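Local coordinates for protein hemoglobin chain d1 (Lumbricus terrestris, PDB 1X9F) that probably carries oxygen as a heme-bound globin subunit of the earthworm's hemoglobin, at residues L77-P80 with D81-A84; V92-E96 with R97-P101; P101-F104 with D105-L108. All coordinates share one frame; numbering follows the deposited sequence.

Overall arrangement
The three contacts follow one another along the globin chain. Interaction 1 opens helix 80-95, interaction 2 runs from its far part into the following loop, and interaction 3 lies in the early part of helix 101-119. Interactions 1 and 2 share helix 80-95, but their centres are about 22 Å apart. Interaction 1 is also about 22 Å from interaction 3, centre to centre, and it touches neither of the others. Interactions 2 and 3 share P101, and their centres lie about 12 Å apart. They meet where L99 and H94 pack on the ring of F104. Both touch the same heme, so the iron ligand and the aromatic wall of the pocket come from consecutive parts of the chain.

Interaction 1 of 3, residues L77-P80 with D81-A84; sequences LDTP and DMLA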
ATOM      1  N   LEU D  77      -8.505   9.256  30.819  1.00 25.33           N
ATOM      2  CA  LEU D  77      -9.511   8.223  31.090  1.00 26.46           C
ATOM      3  C   LEU D  77      -9.388   7.580  32.482  1.00 28.12           C
ATOM      4  O   LEU D  77     -10.384   7.121  33.042  1.00 30.07           O
ATOM      5  CB  LEU D  77      -9.493   7.147  29.994  1.00 24.29           C
ATOM      6  CG  LEU D  77     -10.538   7.098  28.861  1.00 23.93           C
ATOM      7  CD1 LEU D  77     -11.427   8.338  28.759  1.00 23.28           C
ATOM      8  CD2 LEU D  77      -9.854   6.797  27.525  1.00 22.39           C
ATOM      9  N   ASP D  78      -8.177   7.568  33.039  1.00 28.18           N
ATOM     10  CA  ASP D  78      -7.915   6.955  34.349  1.00 30.84           C
ATOM     11  C   ASP D  78      -7.808   7.944  35.526  1.00 29.66           C
ATOM     12  O   ASP D  78      -7.516   7.535  36.658  1.00 28.75           O
ATOM     13  CB  ASP D  78      -6.611   6.176  34.261  1.00 31.37           C
ATOM     14  CG  ASP D  78      -5.440   7.063  33.877  1.00 37.13           C
ATOM     15  OD1 ASP D  78      -4.396   6.986  34.557  1.00 46.01           O
ATOM     16  OD2 ASP D  78      -5.477   7.879  32.927  1.00 33.07           O
ATOM     17  N   THR D  79      -8.005   9.235  35.273  1.00 30.42           N
ATOM     18  CA  THR D  79      -7.958  10.237  36.339  1.00 29.07           C
ATOM     19  C   THR D  79      -9.275  11.011  36.350  1.00 28.30           C
ATOM     20  O   THR D  79      -9.372  12.047  35.693  1.00 27.96           O
ATOM     21  CB  THR D  79      -6.768  11.210  36.131  1.00 29.15           C
ATOM     22  OG1 THR D  79      -6.787  11.714  34.788  1.00 32.50           O
ATOM     23  CG2 THR D  79      -5.431  10.475  36.214  1.00 26.68           C
ATOM     24  N   PRO D  80     -10.293  10.529  37.073  1.00 31.38           N
ATOM     25  CA  PRO D  80     -11.626  11.152  37.004  1.00 31.25           C
ATOM     26  C   PRO D  80     -11.647  12.653  37.349  1.00 30.49           C
ATOM     27  O   PRO D  80     -12.363  13.419  36.692  1.00 30.27           O
ATOM     28  CB  PRO D  80     -12.459  10.332  37.998  1.00 29.09           C
ATOM     29  CG  PRO D  80     -11.450   9.673  38.885  1.00 33.93           C
ATOM     30  CD  PRO D  80     -10.268   9.383  38.003  1.00 31.49           C
ATOM     31  N   ASP D  81     -10.860  13.071  38.342  1.00 31.63           N
ATOM     32  CA  ASP D  81     -10.751  14.491  38.716  1.00 31.55           C
ATOM     33  C   ASP D  81     -10.361  15.381  37.531  1.00 30.24           C
ATOM     34  O   ASP D  81     -11.045  16.369  37.227  1.00 28.45           O
ATOM     35  CB  ASP D  81      -9.772  14.689  39.892  1.00 32.51           C
ATOM     36  CG  ASP D  81      -8.359  14.157  39.601  1.00 41.76           C
ATOM     37  OD1 ASP D  81      -8.225  13.039  39.054  1.00 47.33           O
ATOM     38  OD2 ASP D  81      -7.324  14.791  39.903  1.00 47.67           O
ATOM     39  N   MET D  82      -9.267  15.008  36.867  1.00 23.85           N
ATOM     40  CA  MET D  82      -8.774  15.726  35.702  1.00 22.47           C
ATOM     41  C   MET D  82      -9.738  15.603  34.537  1.00 21.55           C
ATOM     42  O   MET D  82      -9.958  16.573  33.811  1.00 19.33           O
ATOM     43  CB  MET D  82      -7.399  15.209  35.290  1.00 23.61           C
ATOM     44  CG  MET D  82      -6.321  15.449  36.323  1.00 30.42           C
ATOM     45  SD  MET D  82      -4.799  14.603  35.886  1.00 28.58           S
ATOM     46  CE  MET D  82      -4.198  15.660  34.582  1.00 23.75           C
ATOM     47  N   LEU D  83     -10.315  14.418  34.360  1.00 20.69           N
ATOM     48  CA  LEU D  83     -11.236  14.216  33.254  1.00 21.87           C
ATOM     49  C   LEU D  83     -12.455  15.121  33.383  1.00 21.43           C
ATOM     50  O   LEU D  83     -12.856  15.753  32.405  1.00 24.57           O
ATOM     51  CB  LEU D  83     -11.656  12.750  33.115  1.00 19.16           C
ATOM     52  CG  LEU D  83     -12.534  12.454  31.889  1.00 20.10           C
ATOM     53  CD1 LEU D  83     -11.788  12.702  30.577  1.00 23.81           C
ATOM     54  CD2 LEU D  83     -13.071  11.030  31.931  1.00 23.32           C
ATOM     55  N   ALA D  84     -13.030  15.190  34.585  1.00 21.21           N
ATOM     56  CA  ALA D  84     -14.189  16.051  34.847  1.00 20.91           C
ATOM     57  C   ALA D  84     -13.889  17.510  34.486  1.00 19.87           C
ATOM     58  O   ALA D  84     -14.658  18.153  33.756  1.00 18.81           O
ATOM     59  CB  ALA D  84     -14.649  15.923  36.299  1.00 18.26           C
TER
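The chi1 of T79, 50°, sets OG1 between its own backbone N and carbonyl carbon, facing M82. CG of M82 lies beside its backbone N (chi1 -64°) and the chain runs on extended at chi2, which brings SD near the threonine. M82 SD then lies 3.7 Å from T79 OG1, and M82 CB lies 3.6 Å from the same OG1. The two side chains cross at a slant. T79 holds the N-cap position, yet its side chain makes no capping bond, and OG1 is hydrogen-bonded backward to M76 O. The backbone starts the helix instead. L83 N gives a hydrogen bond of 2.9 Å to T79 O, almost in line with the carbonyl (C=O...N 165°). One residue on, A84 N bonds to P80 O at 2.8 Å. P80 occupies the first helical position, where the backbone needs no N-H donor. D81 turns back so that D81 OD1 lies 3.5 Å from T79 C, the carbonyl carbon of the T79-P80 peptide. L77 CD1 and L83 CD2 make a loose apolar contact at 4.5 Å. The turn joins the end of helix 57-75 to helix 80-95. L77 packs on S7 and V10 of helix 4-18 and on C131 and I135 of helix 125-139, while D78 forms a salt bridge with K11 of helix 4-18.

Interaction 2 of 3, residues V92-E96 with R97-P101; sequences VQHVE and RNLKP. With HEM (protoporphyrin IX containing Fe), chain T.
Q93 offers its backbone carbonyl to the side chain of R97. R97 NE bonds to Q93 O at 3.1 Å, and the oxygen lies near the guanidinium plane. The donor stands 30° out of the plane of the carbonyl. This bond helps fix the turn of the guanidinium, one face of which lies on HEM CAD, the methylene at the root of a propionate. HEM CAD sits over the centre of the group, 3.6 Å from R97 CZ. The amide of Q93 also reaches the heme, with Q93 NE2 3.4 Å from HEM CBA. A second heme of the assembly touches Q93 as well. H94 follows, and its NE2 binds the iron, HEM FE, at 2.1 Å. This is the proximal histidine of the globin fold, in the far part of the helix that carries it. H94 ND1 is hydrogen-bonded to L90 O one turn back, which limits rotation of the ring. At the ring edge, in its plane, L99 CD1 lies 3.8 Å from H94 CD2. L99 also reaches a vinyl group, with L99 CD2 3.3 Å from HEM CBC. The carbonyl of H94 takes a weak bond of 3.4 Å from R97 N. Beyond V95 and E96 the chain goes on into the loop before helix 101-119, where N98 centres an inverse gamma turn in which L99 N bonds to R97 O.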
ATOM      1  N   VAL D  92     -17.421  24.288  27.708  1.00 31.21           N
ATOM      2  CA  VAL D  92     -17.448  25.753  27.613  1.00 32.19           C
ATOM      3  C   VAL D  92     -17.132  26.168  26.184  1.00 32.14           C
ATOM      4  O   VAL D  92     -17.800  27.033  25.607  1.00 32.11           O
ATOM      5  CB  VAL D  92     -16.403  26.423  28.544  1.00 32.78           C
ATOM      6  CG1 VAL D  92     -16.363  27.941  28.333  1.00 29.44           C
ATOM      7  CG2 VAL D  92     -16.686  26.098  30.003  1.00 34.06           C
ATOM      8  N   GLN D  93     -16.117  25.521  25.620  1.00 32.87           N
ATOM      9  CA  GLN D  93     -15.627  25.852  24.292  1.00 33.28           C
ATOM     10  C   GLN D  93     -16.579  25.449  23.175  1.00 33.54           C
ATOM     11  O   GLN D  93     -16.377  25.830  22.021  1.00 36.18           O
ATOM     12  CB  GLN D  93     -14.276  25.192  24.055  1.00 31.66           C
ATOM     13  CG  GLN D  93     -13.140  25.822  24.823  1.00 25.68           C
ATOM     14  CD  GLN D  93     -11.849  25.075  24.599  1.00 29.07           C
ATOM     15  OE1 GLN D  93     -11.849  23.850  24.448  1.00 33.91           O
ATOM     16  NE2 GLN D  93     -10.741  25.801  24.571  1.00 25.82           N
ATOM     17  N   HIS D  94     -17.608  24.679  23.508  1.00 36.22           N
ATOM     18  CA  HIS D  94     -18.572  24.249  22.506  1.00 37.76           C
ATOM     19  C   HIS D  94     -19.984  24.802  22.740  1.00 39.38           C
ATOM     20  O   HIS D  94     -20.791  24.859  21.808  1.00 39.84           O
ATOM     21  CB  HIS D  94     -18.581  22.721  22.399  1.00 36.46           C
ATOM     22  CG  HIS D  94     -17.339  22.155  21.780  1.00 37.43           C
ATOM     23  ND1 HIS D  94     -16.157  22.018  22.476  1.00 34.26           N
ATOM     24  CD2 HIS D  94     -17.094  21.700  20.529  1.00 32.77           C
ATOM     25  CE1 HIS D  94     -15.237  21.503  21.681  1.00 24.00           C
ATOM     26  NE2 HIS D  94     -15.780  21.301  20.494  1.00 27.18           N
ATOM     27  N   VAL D  95     -20.258  25.243  23.967  1.00 41.48           N
ATOM     28  CA  VAL D  95     -21.632  25.503  24.431  1.00 44.56           C
ATOM     29  C   VAL D  95     -22.409  26.628  23.732  1.00 47.29           C
ATOM     30  O   VAL D  95     -23.635  26.546  23.598  1.00 48.83           O
ATOM     31  CB  VAL D  95     -21.683  25.687  25.986  1.00 44.27           C
ATOM     32  CG1 VAL D  95     -21.175  27.069  26.410  1.00 42.11           C
ATOM     33  CG2 VAL D  95     -23.088  25.419  26.529  1.00 44.23           C
ATOM     34  N   GLU D  96     -21.705  27.662  23.274  1.00 49.24           N
ATOM     35  CA  GLU D  96     -22.367  28.846  22.713  1.00 51.07           C
ATOM     36  C   GLU D  96     -22.540  28.789  21.204  1.00 50.27           C
ATOM     37  O   GLU D  96     -22.882  29.792  20.571  1.00 50.80           O
ATOM     38  CB  GLU D  96     -21.623  30.133  23.107  1.00 52.94           C
ATOM     39  CG  GLU D  96     -21.429  30.335  24.609  1.00 59.19           C
ATOM     40  CD  GLU D  96     -22.729  30.354  25.403  1.00 66.86           C
ATOM     41  OE1 GLU D  96     -23.699  29.658  25.028  1.00 71.20           O
ATOM     42  OE2 GLU D  96     -22.781  31.069  26.426  1.00 71.71           O
ATOM     43  N   ARG D  97     -22.307  27.624  20.622  1.00 50.63           N
ATOM     44  CA  ARG D  97     -22.435  27.467  19.189  1.00 51.72           C
ATOM     45  C   ARG D  97     -23.641  26.586  18.983  1.00 53.78           C
ATOM     46  O   ARG D  97     -23.931  25.727  19.827  1.00 54.61           O
ATOM     47  CB  ARG D  97     -21.162  26.843  18.637  1.00 49.82           C
ATOM     48  CG  ARG D  97     -19.921  27.534  19.207  1.00 49.33           C
ATOM     49  CD  ARG D  97     -18.639  26.746  19.085  1.00 45.77           C
ATOM     50  NE  ARG D  97     -17.493  27.472  19.632  1.00 41.00           N
ATOM     51  CZ  ARG D  97     -16.900  28.503  19.039  1.00 40.84           C
ATOM     52  NH1 ARG D  97     -17.344  28.960  17.874  1.00 39.26           N
ATOM     53  NH2 ARG D  97     -15.856  29.089  19.614  1.00 37.35           N
ATOM     54  N   ASN D  98     -24.371  26.809  17.891  1.00 54.80           N
ATOM     55  CA  ASN D  98     -25.589  26.033  17.672  1.00 56.47           C
ATOM     56  C   ASN D  98     -25.247  24.618  17.259  1.00 54.66           C
ATOM     57  O   ASN D  98     -25.554  24.206  16.138  1.00 56.47           O
ATOM     58  CB  ASN D  98     -26.470  26.686  16.606  1.00 59.31           C
ATOM     59  CG  ASN D  98     -27.423  27.714  17.183  1.00 64.95           C
ATOM     60  OD1 ASN D  98     -28.441  27.370  17.792  1.00 67.70           O
ATOM     61  ND2 ASN D  98     -27.105  28.987  16.978  1.00 71.31           N
ATOM     62  N   LEU D  99     -24.596  23.879  18.153  1.00 53.13           N
ATOM     63  CA  LEU D  99     -24.241  22.499  17.868  1.00 51.83           C
ATOM     64  C   LEU D  99     -25.331  21.594  18.401  1.00 51.81           C
ATOM     65  O   LEU D  99     -25.653  21.627  19.590  1.00 51.50           O
ATOM     66  CB  LEU D  99     -22.893  22.121  18.496  1.00 51.84           C
ATOM     67  CG  LEU D  99     -21.686  23.052  18.351  1.00 49.94           C
ATOM     68  CD1 LEU D  99     -20.425  22.366  18.855  1.00 46.82           C
ATOM     69  CD2 LEU D  99     -21.501  23.532  16.916  1.00 51.83           C
ATOM     70  N   LYS D 100     -25.912  20.801  17.510  1.00 53.39           N
ATOM     71  CA  LYS D 100     -26.879  19.790  17.897  1.00 54.76           C
ATOM     72  C   LYS D 100     -26.115  18.687  18.620  1.00 53.17           C
ATOM     73  O   LYS D 100     -25.034  18.302  18.168  1.00 54.42           O
ATOM     74  CB  LYS D 100     -27.588  19.233  16.654  1.00 55.43           C
ATOM     75  CG  LYS D 100     -28.547  20.210  15.952  1.00 59.37           C
ATOM     76  CD  LYS D 100     -27.788  21.325  15.190  1.00 62.86           C
ATOM     77  CE  LYS D 100     -28.755  22.259  14.462  1.00 66.39           C
ATOM     78  NZ  LYS D 100     -29.229  23.385  15.325  1.00 70.06           N
ATOM     79  N   PRO D 101     -26.643  18.183  19.735  1.00 53.00           N
ATOM     80  CA  PRO D 101     -25.961  17.129  20.483  1.00 53.06           C
ATOM     81  C   PRO D 101     -25.625  15.914  19.612  1.00 52.97           C
ATOM     82  O   PRO D 101     -24.681  15.184  19.920  1.00 54.20           O
ATOM     83  CB  PRO D 101     -26.985  16.740  21.559  1.00 53.19           C
ATOM     84  CG  PRO D 101     -28.281  17.284  21.077  1.00 51.78           C
ATOM     85  CD  PRO D 101     -27.922  18.556  20.370  1.00 53.33           C
TER
HETATM   86  CHA HEM T 160     -13.343  23.859  18.637  1.00 24.23           C
HETATM   87  CHB HEM T 160     -12.377  19.562  20.711  1.00 20.77           C
HETATM   88  CHC HEM T 160     -16.271  17.570  18.513  1.00 21.65           C
HETATM   89  CHD HEM T 160     -17.426  22.010  16.738  1.00 18.59           C
HETATM   90  C1A HEM T 160     -12.667  22.781  19.351  1.00 24.10           C
HETATM   91  C2A HEM T 160     -11.471  23.048  19.988  1.00 25.88           C
HETATM   92  C3A HEM T 160     -11.113  21.788  20.635  1.00 21.79           C
HETATM   93  C4A HEM T 160     -12.258  20.941  20.243  1.00 22.16           C
HETATM   94  CMA HEM T 160      -9.900  21.465  21.475  1.00 17.41           C
HETATM   95  CAA HEM T 160     -10.697  24.336  19.956  1.00 27.92           C
HETATM   96  CBA HEM T 160     -10.841  25.185  21.200  1.00 33.80           C
HETATM   97  CGA HEM T 160      -9.886  26.337  20.970  1.00 35.54           C
HETATM   98  O1A HEM T 160      -8.650  26.135  21.001  1.00 37.37           O
HETATM   99  O2A HEM T 160     -10.380  27.461  20.742  1.00 40.37           O
HETATM  100  C1B HEM T 160     -13.407  18.616  20.292  1.00 20.08           C
HETATM  101  C2B HEM T 160     -13.341  17.286  20.672  1.00 24.54           C
HETATM  102  C3B HEM T 160     -14.425  16.792  20.021  1.00 21.76           C
HETATM  103  C4B HEM T 160     -15.078  17.778  19.336  1.00 21.91           C
HETATM  104  CMB HEM T 160     -12.346  16.562  21.560  1.00 22.96           C
HETATM  105  CAB HEM T 160     -14.752  15.517  20.155  1.00 22.28           C
HETATM  106  CBB HEM T 160     -15.098  14.255  20.508  1.00 26.01           C
HETATM  107  C1C HEM T 160     -16.935  18.652  17.771  1.00 25.22           C
HETATM  108  C2C HEM T 160     -18.056  18.395  17.004  1.00 25.39           C
HETATM  109  C3C HEM T 160     -18.379  19.631  16.522  1.00 24.80           C
HETATM  110  C4C HEM T 160     -17.430  20.545  16.974  1.00 21.25           C
HETATM  111  CMC HEM T 160     -18.787  17.088  16.774  1.00 30.03           C
HETATM  112  CAC HEM T 160     -19.543  19.773  15.597  1.00 33.23           C
HETATM  113  CBC HEM T 160     -20.119  21.028  15.299  1.00 37.10           C
HETATM  114  C1D HEM T 160     -16.389  22.982  17.150  1.00 23.26           C
HETATM  115  C2D HEM T 160     -16.407  24.323  16.752  1.00 21.43           C
HETATM  116  C3D HEM T 160     -15.255  24.874  17.268  1.00 22.64           C
HETATM  117  C4D HEM T 160     -14.640  23.742  17.976  1.00 24.41           C
HETATM  118  CMD HEM T 160     -17.460  25.019  15.928  1.00 24.24           C
HETATM  119  CAD HEM T 160     -14.746  26.292  17.196  1.00 26.62           C
HETATM  120  CBD HEM T 160     -13.922  26.536  15.937  1.00 31.18           C
HETATM  121  CGD HEM T 160     -13.447  27.968  16.037  1.00 28.75           C
HETATM  122  O1D HEM T 160     -12.619  28.265  16.925  1.00 32.22           O
HETATM  123  O2D HEM T 160     -13.914  28.798  15.231  1.00 39.91           O
HETATM  124  NA  HEM T 160     -13.209  21.549  19.494  1.00 20.90           N
HETATM  125  NB  HEM T 160     -14.437  18.960  19.469  1.00 20.69           N
HETATM  126  NC  HEM T 160     -16.535  19.955  17.802  1.00 21.77           N
HETATM  127  ND  HEM T 160     -15.323  22.587  17.880  1.00 22.27           N
HETATM  128 FE   HEM T 160     -14.900  20.771  18.681  1.00 24.83          FE

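Interaction 3 of 3, residues P101-F104 with D105-L108; sequences PEFF and DIFL. With HEM (protoporphyrin IX containing Fe), chain T.
F104 and F107 each turn one ring face to the heme. Over the face of F104 lies the heme methyl HEM CMC, 3.9 Å above the plane and offset toward the rim. P101 O sits at the edge of the same ring, in its plane. F104 CE2 also comes to 3.6 Å from HEM CHC. A face of F107 receives the vinyl carbon HEM CAB, again offset toward the rim, and F107 CE2 lies 3.3 Å from HEM CBB. F104 is on the side of the porphyrin that carries H94, and F107 is on the other side. The F107 ring reaches it with CG anti to the backbone N (chi1 178°). F103 stands by the other vinyl, with F103 CD1 3.5 Å from HEM CBC. At the edge of its ring, F103 CD2 meets I106 CD1 at 4.3 Å. An alanine in place of F107 would be likely to leave the HEM CAB vinyl without its aromatic cover and to open a gap beside L31 and I35 of helix 21-38. Successive helical bonds set the spacing of the residues: I106 N to E102 O, F107 N to F103 O, and L108 N to F104 O. D105 is paired by a salt bridge to K140. Aromatic side chains that meet the porphyrin on its face and at its vinyl edge make one wall of a globin heme pocket, here built by helix 101-119, the G helix of the fold.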
ATOM      1  N   PRO D 101     -26.643  18.183  19.735  1.00 53.00           N
ATOM      2  CA  PRO D 101     -25.961  17.129  20.483  1.00 53.06           C
ATOM      3  C   PRO D 101     -25.625  15.914  19.612  1.00 52.97           C
ATOM      4  O   PRO D 101     -24.681  15.184  19.920  1.00 54.20           O
ATOM      5  CB  PRO D 101     -26.985  16.740  21.559  1.00 53.19           C
ATOM      6  CG  PRO D 101     -28.281  17.284  21.077  1.00 51.78           C
ATOM      7  CD  PRO D 101     -27.922  18.556  20.370  1.00 53.33           C
ATOM      8  N   GLU D 102     -26.388  15.705  18.538  1.00 51.94           N
ATOM      9  CA  GLU D 102     -26.164  14.562  17.642  1.00 50.94           C
ATOM     10  C   GLU D 102     -24.924  14.723  16.761  1.00 48.15           C
ATOM     11  O   GLU D 102     -24.411  13.738  16.223  1.00 46.85           O
ATOM     12  CB  GLU D 102     -27.411  14.236  16.797  1.00 52.66           C
ATOM     13  CG  GLU D 102     -27.944  15.368  15.925  1.00 60.35           C
ATOM     14  CD  GLU D 102     -29.107  16.124  16.553  1.00 70.97           C
ATOM     15  OE1 GLU D 102     -29.101  16.340  17.787  1.00 74.32           O
ATOM     16  OE2 GLU D 102     -30.028  16.514  15.803  1.00 74.34           O
ATOM     17  N   PHE D 103     -24.454  15.963  16.610  1.00 44.44           N
ATOM     18  CA  PHE D 103     -23.188  16.215  15.933  1.00 41.51           C
ATOM     19  C   PHE D 103     -22.069  15.375  16.528  1.00 41.33           C
ATOM     20  O   PHE D 103     -21.294  14.755  15.794  1.00 40.65           O
ATOM     21  CB  PHE D 103     -22.819  17.694  16.000  1.00 39.60           C
ATOM     22  CG  PHE D 103     -23.610  18.552  15.066  1.00 41.83           C
ATOM     23  CD1 PHE D 103     -23.490  19.937  15.108  1.00 36.79           C
ATOM     24  CD2 PHE D 103     -24.482  17.980  14.142  1.00 36.55           C
ATOM     25  CE1 PHE D 103     -24.215  20.737  14.236  1.00 33.41           C
ATOM     26  CE2 PHE D 103     -25.211  18.771  13.274  1.00 32.93           C
ATOM     27  CZ  PHE D 103     -25.076  20.152  13.317  1.00 32.19           C
ATOM     28  N   PHE D 104     -22.000  15.347  17.857  1.00 39.70           N
ATOM     29  CA  PHE D 104     -20.992  14.563  18.565  1.00 37.97           C
ATOM     30  C   PHE D 104     -21.198  13.076  18.337  1.00 39.34           C
ATOM     31  O   PHE D 104     -20.225  12.320  18.227  1.00 38.91           O
ATOM     32  CB  PHE D 104     -20.983  14.920  20.052  1.00 35.74           C
ATOM     33  CG  PHE D 104     -20.622  16.347  20.300  1.00 33.75           C
ATOM     34  CD1 PHE D 104     -21.581  17.343  20.175  1.00 30.38           C
ATOM     35  CD2 PHE D 104     -19.315  16.706  20.606  1.00 32.84           C
ATOM     36  CE1 PHE D 104     -21.251  18.673  20.374  1.00 37.01           C
ATOM     37  CE2 PHE D 104     -18.975  18.037  20.808  1.00 32.26           C
ATOM     38  CZ  PHE D 104     -19.946  19.022  20.693  1.00 35.76           C
ATOM     39  N   ASP D 105     -22.458  12.657  18.252  1.00 38.95           N
ATOM     40  CA  ASP D 105     -22.757  11.269  17.921  1.00 39.55           C
ATOM     41  C   ASP D 105     -22.241  10.909  16.536  1.00 38.20           C
ATOM     42  O   ASP D 105     -21.670   9.833  16.348  1.00 39.61           O
ATOM     43  CB  ASP D 105     -24.255  10.989  18.020  1.00 40.19           C
ATOM     44  CG  ASP D 105     -24.767  11.098  19.433  1.00 43.60           C
ATOM     45  OD1 ASP D 105     -25.993  10.977  19.635  1.00 48.81           O
ATOM     46  OD2 ASP D 105     -24.020  11.304  20.417  1.00 51.54           O
ATOM     47  N   ILE D 106     -22.444  11.806  15.575  1.00 36.65           N
ATOM     48  CA  ILE D 106     -21.927  11.600  14.225  1.00 36.10           C
ATOM     49  C   ILE D 106     -20.403  11.583  14.269  1.00 34.42           C
ATOM     50  O   ILE D 106     -19.763  10.778  13.584  1.00 33.42           O
ATOM     51  CB  ILE D 106     -22.443  12.691  13.254  1.00 36.56           C
ATOM     52  CG1 ILE D 106     -23.959  12.570  13.058  1.00 36.08           C
ATOM     53  CG2 ILE D 106     -21.720  12.608  11.893  1.00 35.65           C
ATOM     54  CD1 ILE D 106     -24.670  13.903  12.854  1.00 38.93           C
ATOM     55  N   PHE D 107     -19.829  12.463  15.083  1.00 31.11           N
ATOM     56  CA  PHE D 107     -18.388  12.496  15.243  1.00 32.29           C
ATOM     57  C   PHE D 107     -17.857  11.135  15.685  1.00 32.50           C
ATOM     58  O   PHE D 107     -16.944  10.585  15.059  1.00 32.50           O
ATOM     59  CB  PHE D 107     -17.980  13.564  16.251  1.00 30.53           C
ATOM     60  CG  PHE D 107     -16.505  13.616  16.506  1.00 29.79           C
ATOM     61  CD1 PHE D 107     -15.707  14.537  15.839  1.00 28.08           C
ATOM     62  CD2 PHE D 107     -15.909  12.746  17.416  1.00 27.98           C
ATOM     63  CE1 PHE D 107     -14.336  14.595  16.074  1.00 24.17           C
ATOM     64  CE2 PHE D 107     -14.540  12.789  17.651  1.00 24.55           C
ATOM     65  CZ  PHE D 107     -13.753  13.720  16.983  1.00 24.04           C
ATOM     66  N   LEU D 108     -18.432  10.612  16.764  1.00 30.68           N
ATOM     67  CA  LEU D 108     -18.053   9.319  17.298  1.00 29.08           C
ATOM     68  C   LEU D 108     -18.205   8.225  16.252  1.00 30.09           C
ATOM     69  O   LEU D 108     -17.324   7.376  16.119  1.00 32.71           O
ATOM     70  CB  LEU D 108     -18.902   8.992  18.528  1.00 30.21           C
ATOM     71  CG  LEU D 108     -18.654   7.651  19.234  1.00 34.32           C
ATOM     72  CD1 LEU D 108     -17.203   7.499  19.675  1.00 31.99           C
ATOM     73  CD2 LEU D 108     -19.594   7.516  20.423  1.00 32.82           C
TER
HETATM   74  CHA HEM T 160     -13.343  23.859  18.637  1.00 24.23           C
HETATM   75  CHB HEM T 160     -12.377  19.562  20.711  1.00 20.77           C
HETATM   76  CHC HEM T 160     -16.271  17.570  18.513  1.00 21.65           C
HETATM   77  CHD HEM T 160     -17.426  22.010  16.738  1.00 18.59           C
HETATM   78  C1A HEM T 160     -12.667  22.781  19.351  1.00 24.10           C
HETATM   79  C2A HEM T 160     -11.471  23.048  19.988  1.00 25.88           C
HETATM   80  C3A HEM T 160     -11.113  21.788  20.635  1.00 21.79           C
HETATM   81  C4A HEM T 160     -12.258  20.941  20.243  1.00 22.16           C
HETATM   82  CMA HEM T 160      -9.900  21.465  21.475  1.00 17.41           C
HETATM   83  CAA HEM T 160     -10.697  24.336  19.956  1.00 27.92           C
HETATM   84  CBA HEM T 160     -10.841  25.185  21.200  1.00 33.80           C
HETATM   85  CGA HEM T 160      -9.886  26.337  20.970  1.00 35.54           C
HETATM   86  O1A HEM T 160      -8.650  26.135  21.001  1.00 37.37           O
HETATM   87  O2A HEM T 160     -10.380  27.461  20.742  1.00 40.37           O
HETATM   88  C1B HEM T 160     -13.407  18.616  20.292  1.00 20.08           C
HETATM   89  C2B HEM T 160     -13.341  17.286  20.672  1.00 24.54           C
HETATM   90  C3B HEM T 160     -14.425  16.792  20.021  1.00 21.76           C
HETATM   91  C4B HEM T 160     -15.078  17.778  19.336  1.00 21.91           C
HETATM   92  CMB HEM T 160     -12.346  16.562  21.560  1.00 22.96           C
HETATM   93  CAB HEM T 160     -14.752  15.517  20.155  1.00 22.28           C
HETATM   94  CBB HEM T 160     -15.098  14.255  20.508  1.00 26.01           C
HETATM   95  C1C HEM T 160     -16.935  18.652  17.771  1.00 25.22           C
HETATM   96  C2C HEM T 160     -18.056  18.395  17.004  1.00 25.39           C
HETATM   97  C3C HEM T 160     -18.379  19.631  16.522  1.00 24.80           C
HETATM   98  C4C HEM T 160     -17.430  20.545  16.974  1.00 21.25           C
HETATM   99  CMC HEM T 160     -18.787  17.088  16.774  1.00 30.03           C
HETATM  100  CAC HEM T 160     -19.543  19.773  15.597  1.00 33.23           C
HETATM  101  CBC HEM T 160     -20.119  21.028  15.299  1.00 37.10           C
HETATM  102  C1D HEM T 160     -16.389  22.982  17.150  1.00 23.26           C
HETATM  103  C2D HEM T 160     -16.407  24.323  16.752  1.00 21.43           C
HETATM  104  C3D HEM T 160     -15.255  24.874  17.268  1.00 22.64           C
HETATM  105  C4D HEM T 160     -14.640  23.742  17.976  1.00 24.41           C
HETATM  106  CMD HEM T 160     -17.460  25.019  15.928  1.00 24.24           C
HETATM  107  CAD HEM T 160     -14.746  26.292  17.196  1.00 26.62           C
HETATM  108  CBD HEM T 160     -13.922  26.536  15.937  1.00 31.18           C
HETATM  109  CGD HEM T 160     -13.447  27.968  16.037  1.00 28.75           C
HETATM  110  O1D HEM T 160     -12.619  28.265  16.925  1.00 32.22           O
HETATM  111  O2D HEM T 160     -13.914  28.798  15.231  1.00 39.91           O
HETATM  112  NA  HEM T 160     -13.209  21.549  19.494  1.00 20.90           N
HETATM  113  NB  HEM T 160     -14.437  18.960  19.469  1.00 20.69           N
HETATM  114  NC  HEM T 160     -16.535  19.955  17.802  1.00 21.77           N
HETATM  115  ND  HEM T 160     -15.323  22.587  17.880  1.00 22.27           N
HETATM  116 FE   HEM T 160     -14.900  20.771  18.681  1.00 24.83          FE